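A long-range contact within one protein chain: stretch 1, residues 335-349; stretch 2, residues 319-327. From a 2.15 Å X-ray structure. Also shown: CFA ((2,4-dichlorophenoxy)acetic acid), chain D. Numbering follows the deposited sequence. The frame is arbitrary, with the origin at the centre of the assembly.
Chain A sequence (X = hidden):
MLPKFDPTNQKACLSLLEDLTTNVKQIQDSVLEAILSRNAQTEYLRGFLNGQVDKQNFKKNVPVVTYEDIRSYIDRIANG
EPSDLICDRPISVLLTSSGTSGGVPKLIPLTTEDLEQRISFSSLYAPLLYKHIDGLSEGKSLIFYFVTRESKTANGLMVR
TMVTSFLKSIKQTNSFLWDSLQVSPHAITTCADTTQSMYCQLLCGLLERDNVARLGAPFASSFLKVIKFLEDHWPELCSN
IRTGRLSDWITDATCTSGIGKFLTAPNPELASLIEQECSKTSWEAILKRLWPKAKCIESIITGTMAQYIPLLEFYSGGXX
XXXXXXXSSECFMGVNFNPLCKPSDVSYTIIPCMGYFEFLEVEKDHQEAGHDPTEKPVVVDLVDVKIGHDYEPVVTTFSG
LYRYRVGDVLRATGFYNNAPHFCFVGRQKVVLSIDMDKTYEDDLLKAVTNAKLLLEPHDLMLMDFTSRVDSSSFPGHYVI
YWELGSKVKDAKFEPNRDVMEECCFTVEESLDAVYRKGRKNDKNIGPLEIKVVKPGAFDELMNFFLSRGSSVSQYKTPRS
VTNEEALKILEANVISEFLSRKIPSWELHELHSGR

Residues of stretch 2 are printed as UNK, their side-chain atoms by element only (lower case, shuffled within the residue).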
# COMPACT_ATOMS: atom_id res chain seq x y z
N VAL A 335 9.28 -9.83 5.29
CA VAL A 335 10.10 -8.63 5.40
C VAL A 335 11.19 -8.66 4.34
O VAL A 335 11.55 -9.70 3.80
CB VAL A 335 10.73 -8.46 6.80
CG1 VAL A 335 9.66 -8.05 7.80
CG2 VAL A 335 11.44 -9.74 7.23
N ASN A 336 11.74 -7.48 4.08
CA ASN A 336 12.79 -7.31 3.08
C ASN A 336 14.13 -7.42 3.79
O ASN A 336 14.50 -6.54 4.58
CB ASN A 336 12.59 -5.97 2.37
CG ASN A 336 13.60 -5.70 1.25
OD1 ASN A 336 13.54 -4.62 0.63
ND2 ASN A 336 14.53 -6.59 1.02
N PHE A 337 14.86 -8.49 3.53
CA PHE A 337 16.16 -8.60 4.16
C PHE A 337 17.24 -7.77 3.48
O PHE A 337 18.38 -7.77 3.95
CB PHE A 337 16.58 -10.06 4.23
CG PHE A 337 16.05 -10.76 5.44
CD1 PHE A 337 16.77 -10.72 6.63
CD2 PHE A 337 14.85 -11.45 5.40
CE1 PHE A 337 16.30 -11.35 7.76
CE2 PHE A 337 14.37 -12.09 6.54
CZ PHE A 337 15.10 -12.03 7.72
N ASN A 338 16.91 -7.03 2.42
CA ASN A 338 17.86 -6.14 1.75
C ASN A 338 17.20 -4.79 1.51
O ASN A 338 16.91 -4.42 0.37
CB ASN A 338 18.35 -6.75 0.43
CG ASN A 338 19.45 -5.91 -0.21
OD1 ASN A 338 20.03 -5.04 0.44
ND2 ASN A 338 19.75 -6.18 -1.47
N PRO A 339 16.98 -4.03 2.58
CA PRO A 339 16.09 -2.86 2.47
C PRO A 339 16.61 -1.75 1.56
O PRO A 339 15.80 -0.99 1.02
CB PRO A 339 15.95 -2.37 3.93
CG PRO A 339 17.11 -3.02 4.68
CD PRO A 339 17.39 -4.31 3.97
N LEU A 340 17.92 -1.65 1.36
CA LEU A 340 18.50 -0.63 0.48
C LEU A 340 18.65 -1.10 -0.97
O LEU A 340 19.31 -0.41 -1.75
CB LEU A 340 19.85 -0.17 1.03
CG LEU A 340 19.75 0.60 2.35
CD1 LEU A 340 21.12 1.13 2.80
CD2 LEU A 340 18.71 1.72 2.28
N CYS A 341 18.05 -2.23 -1.34
CA CYS A 341 18.03 -2.66 -2.73
C CYS A 341 17.37 -1.60 -3.62
O CYS A 341 16.69 -0.69 -3.15
CB CYS A 341 17.25 -3.97 -2.88
SG CYS A 341 15.48 -3.81 -2.45
N LYS A 342 17.57 -1.75 -4.93
CA LYS A 342 16.83 -0.98 -5.91
C LYS A 342 15.34 -1.21 -5.72
O LYS A 342 14.91 -2.36 -5.52
CB LYS A 342 17.22 -1.40 -7.33
CG LYS A 342 18.24 -0.53 -8.02
CD LYS A 342 18.23 -0.79 -9.53
CE LYS A 342 17.50 0.31 -10.28
NZ LYS A 342 18.12 1.65 -10.03
N PRO A 343 14.51 -0.16 -5.80
CA PRO A 343 13.06 -0.35 -5.63
C PRO A 343 12.48 -1.39 -6.57
O PRO A 343 11.53 -2.08 -6.20
CB PRO A 343 12.50 1.05 -5.91
CG PRO A 343 13.60 1.97 -5.49
CD PRO A 343 14.88 1.26 -5.88
N SER A 344 13.05 -1.53 -7.76
CA SER A 344 12.58 -2.55 -8.69
C SER A 344 13.00 -3.96 -8.28
O SER A 344 12.50 -4.92 -8.88
CB SER A 344 13.09 -2.26 -10.10
OG SER A 344 14.45 -2.65 -10.22
N ASP A 345 13.90 -4.11 -7.31
CA ASP A 345 14.40 -5.43 -6.92
C ASP A 345 13.89 -5.88 -5.55
O ASP A 345 14.48 -6.78 -4.93
CB ASP A 345 15.92 -5.46 -6.94
CG ASP A 345 16.50 -5.03 -8.26
OD1 ASP A 345 15.83 -5.22 -9.31
OD2 ASP A 345 17.63 -4.50 -8.25
N VAL A 346 12.82 -5.26 -5.05
CA VAL A 346 12.31 -5.60 -3.72
C VAL A 346 11.80 -7.04 -3.72
O VAL A 346 10.98 -7.44 -4.56
CB VAL A 346 11.20 -4.62 -3.32
CG1 VAL A 346 10.44 -5.17 -2.13
CG2 VAL A 346 11.81 -3.25 -3.00
N SER A 347 12.28 -7.85 -2.77
CA SER A 347 11.75 -9.18 -2.52
C SER A 347 11.51 -9.36 -1.02
O SER A 347 12.32 -8.92 -0.20
CB SER A 347 12.70 -10.28 -3.01
OG SER A 347 12.36 -10.69 -4.32
N TYR A 348 10.43 -10.07 -0.67
CA TYR A 348 10.03 -10.25 0.72
C TYR A 348 10.20 -11.70 1.14
O TYR A 348 9.68 -12.61 0.49
CB TYR A 348 8.58 -9.81 0.92
CG TYR A 348 8.31 -8.38 0.54
CD1 TYR A 348 8.72 -7.33 1.36
CD2 TYR A 348 7.59 -8.07 -0.62
CE1 TYR A 348 8.44 -5.99 1.03
CE2 TYR A 348 7.31 -6.74 -0.97
CZ TYR A 348 7.74 -5.71 -0.14
OH TYR A 348 7.45 -4.40 -0.48
N THR A 349 10.93 -11.91 2.23
CA THR A 349 11.12 -13.23 2.79
C THR A 349 9.96 -13.51 3.74
O THR A 349 9.68 -12.71 4.64
CB THR A 349 12.44 -13.27 3.55
OG1 THR A 349 13.52 -12.94 2.66
CG2 THR A 349 12.66 -14.64 4.16
N UNK A 319 17.54 10.28 -1.04
CA UNK A 319 17.14 9.41 0.06
C UNK A 319 16.65 8.09 -0.52
O UNK A 319 15.84 8.09 -1.45
c UNK A 319 16.05 10.03 0.90
c UNK A 319 15.28 11.88 2.38
c UNK A 319 17.60 10.97 2.56
c UNK A 319 16.46 11.31 1.63
N UNK A 320 17.14 6.95 -0.04
CA UNK A 320 16.70 5.68 -0.62
C UNK A 320 15.24 5.42 -0.29
O UNK A 320 14.78 5.67 0.83
c UNK A 320 17.64 4.64 0.02
c UNK A 320 18.18 6.76 1.00
c UNK A 320 18.15 5.28 1.25
N UNK A 321 14.49 4.98 -1.30
CA UNK A 321 13.12 4.55 -1.08
C UNK A 321 13.15 3.11 -0.61
O UNK A 321 13.67 2.24 -1.32
c UNK A 321 12.29 4.68 -2.35
c UNK A 321 12.45 5.98 -3.15
c UNK A 321 12.15 7.19 -2.27
c UNK A 321 11.53 5.93 -4.35
N UNK A 322 12.64 2.86 0.59
CA UNK A 322 12.65 1.51 1.13
C UNK A 322 11.23 0.98 1.25
O UNK A 322 10.27 1.73 1.47
c UNK A 322 13.36 1.45 2.49
c UNK A 322 14.80 1.89 2.34
o UNK A 322 12.69 2.31 3.43
N UNK A 323 11.09 -0.34 1.09
CA UNK A 323 9.83 -1.04 1.31
C UNK A 323 10.21 -2.28 2.12
O UNK A 323 10.73 -3.26 1.58
c UNK A 323 9.13 -1.38 -0.00
o UNK A 323 7.93 -2.10 0.22
N UNK A 324 9.95 -2.22 3.42
CA UNK A 324 10.47 -3.21 4.35
C UNK A 324 9.51 -4.35 4.65
O UNK A 324 9.96 -5.40 5.12
o UNK A 324 11.89 -1.63 5.48
c UNK A 324 10.84 -2.54 5.67
N UNK A 325 8.21 -4.17 4.41
CA UNK A 325 7.21 -5.05 4.98
C UNK A 325 6.22 -5.51 3.93
O UNK A 325 5.75 -4.72 3.11
c UNK A 325 7.29 -3.60 7.07
c UNK A 325 6.43 -4.36 6.10
c UNK A 325 7.91 -4.25 8.13
c UNK A 325 8.21 -1.51 7.86
c UNK A 325 8.69 -3.54 9.04
c UNK A 325 8.84 -2.17 8.90
c UNK A 325 7.44 -2.22 6.95
N UNK A 326 5.88 -6.80 3.98
CA UNK A 326 4.81 -7.37 3.16
C UNK A 326 3.78 -7.97 4.11
O UNK A 326 4.07 -8.95 4.82
c UNK A 326 5.32 -8.41 2.17
c UNK A 326 2.90 -11.08 0.98
c UNK A 326 3.97 -10.46 1.60
c UNK A 326 3.27 -8.37 0.71
c UNK A 326 2.19 -8.98 0.09
c UNK A 326 2.01 -10.34 0.23
c UNK A 326 4.17 -9.10 1.47
o UNK A 326 0.95 -10.98 -0.37
N UNK A 327 2.59 -7.38 4.14
CA UNK A 327 1.55 -7.79 5.06
C UNK A 327 0.18 -7.32 4.63
O UNK A 327 0.02 -6.62 3.62
C1 CFA D . 2.40 -3.82 7.43
C2 CFA D . 2.78 -2.44 7.98
C1' CFA D . 3.89 -1.52 9.89
C2' CFA D . 3.17 -0.42 10.36
C3' CFA D . 3.84 0.64 10.96
C4' CFA D . 5.22 0.59 11.11
C5' CFA D . 5.93 -0.50 10.65
CL3 CFA D . 1.39 -0.36 10.18
C6' CFA D . 5.26 -1.55 10.05
O1 CFA D . 3.12 -4.81 7.73
O2 CFA D . 1.40 -3.99 6.68
O1' CFA D . 3.25 -2.61 9.29
CL4 CFA D . 6.10 1.94 11.88
O HOH W 1 13.74 -0.32 -2.43
O HOH W 2 16.69 1.75 -1.98
O HOH W 3 13.38 -1.53 -0.15

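Position 319 carries four side-chain carbons, forked at the second, and nothing of stretch 1 comes near them. That fork after an unbranched first carbon identifies Leu319.

At position 320, three carbons close a ring onto the backbone N, which only proline does, and one of them lies 3.7 Å from Leu340 CD2, an apolar contact made by the end of the leucine. The residue is Pro320, the ring carbon is its CG, and its CB points toward stretch 1.

Position 321 again has four carbons forked at the second, and its CB is 4.3 Å from Pro343 CG; it is Leu321. Water 2 donates to Leu321 O (3.1 Å) and Cys341 O (2.7 Å), bridging the two backbones; water 1 lies 2.8 Å from Leu321 O and 3.1 Å from Cys341 O, but has more acceptors in reach than protons.

Position 322 has one carbon bearing an oxygen and a carbon, and that outer carbon packs 3.3 Å from Pro339 O and 3.9 Å from Leu340 CD2. The beta-branched pattern is that of Thr322, with chi1 in p; the packed atom is its methyl CG2, while OG1 is satisfied elsewhere in the structure.

Position 323 has one carbon and then one oxygen, and that oxygen is 2.5 Å from Tyr348 OH. It is Ser323, with chi1 in t. The hydrogen bond is very short, and either hydroxyl could be the donor. Water 3, which accepts from Ser323 N at 2.9 Å, lies 2.7 Å from Pro339 O, one of more acceptors than it has protons for.

Position 324 repeats one carbon and one oxygen, the oxygen 4.4 Å from Pro339 CB, giving Ser324, but here CB points away from stretch 1. The backbone makes the link: Asn336 N donates to Ser324 O at 2.9 Å with an angle of 151°, and Val335 CA makes a CA-H...O contact with the same O at 3.2 Å.

Position 325 shows one carbon and a six-carbon ring without oxygen, a ring carbon 4.2 Å from Val335 CG1: Phe325, that carbon being CD1. It pairs with Val335 in an antiparallel, non-hydrogen-bonded bridge, CA to CA 4.6 Å. CFA C6' lies over one ring face, 3.7 Å from Phe325 CE2.

Position 326 adds one oxygen to such a ring, and its CB sits over a face of the Tyr348 ring, 3.6 Å from the centroid and 20° off the normal; hence Tyr326. The two rings are near parallel but slid apart, centroids 5.7 Å apart, and barely overlap.

Position 327 has no side-chain atoms and is Gly327; an ideal CB would be crowded by CFA O1 at 3.0 Å.

The contact therefore combines a short strand pairing around Val335, the Tyr348 side chain anchored at its hydroxyl and covered by Tyr326 CB, and waters spanning the wider gap toward Cys341 and Pro339.

Stretch 2 (319-327) LPLTSSFYG
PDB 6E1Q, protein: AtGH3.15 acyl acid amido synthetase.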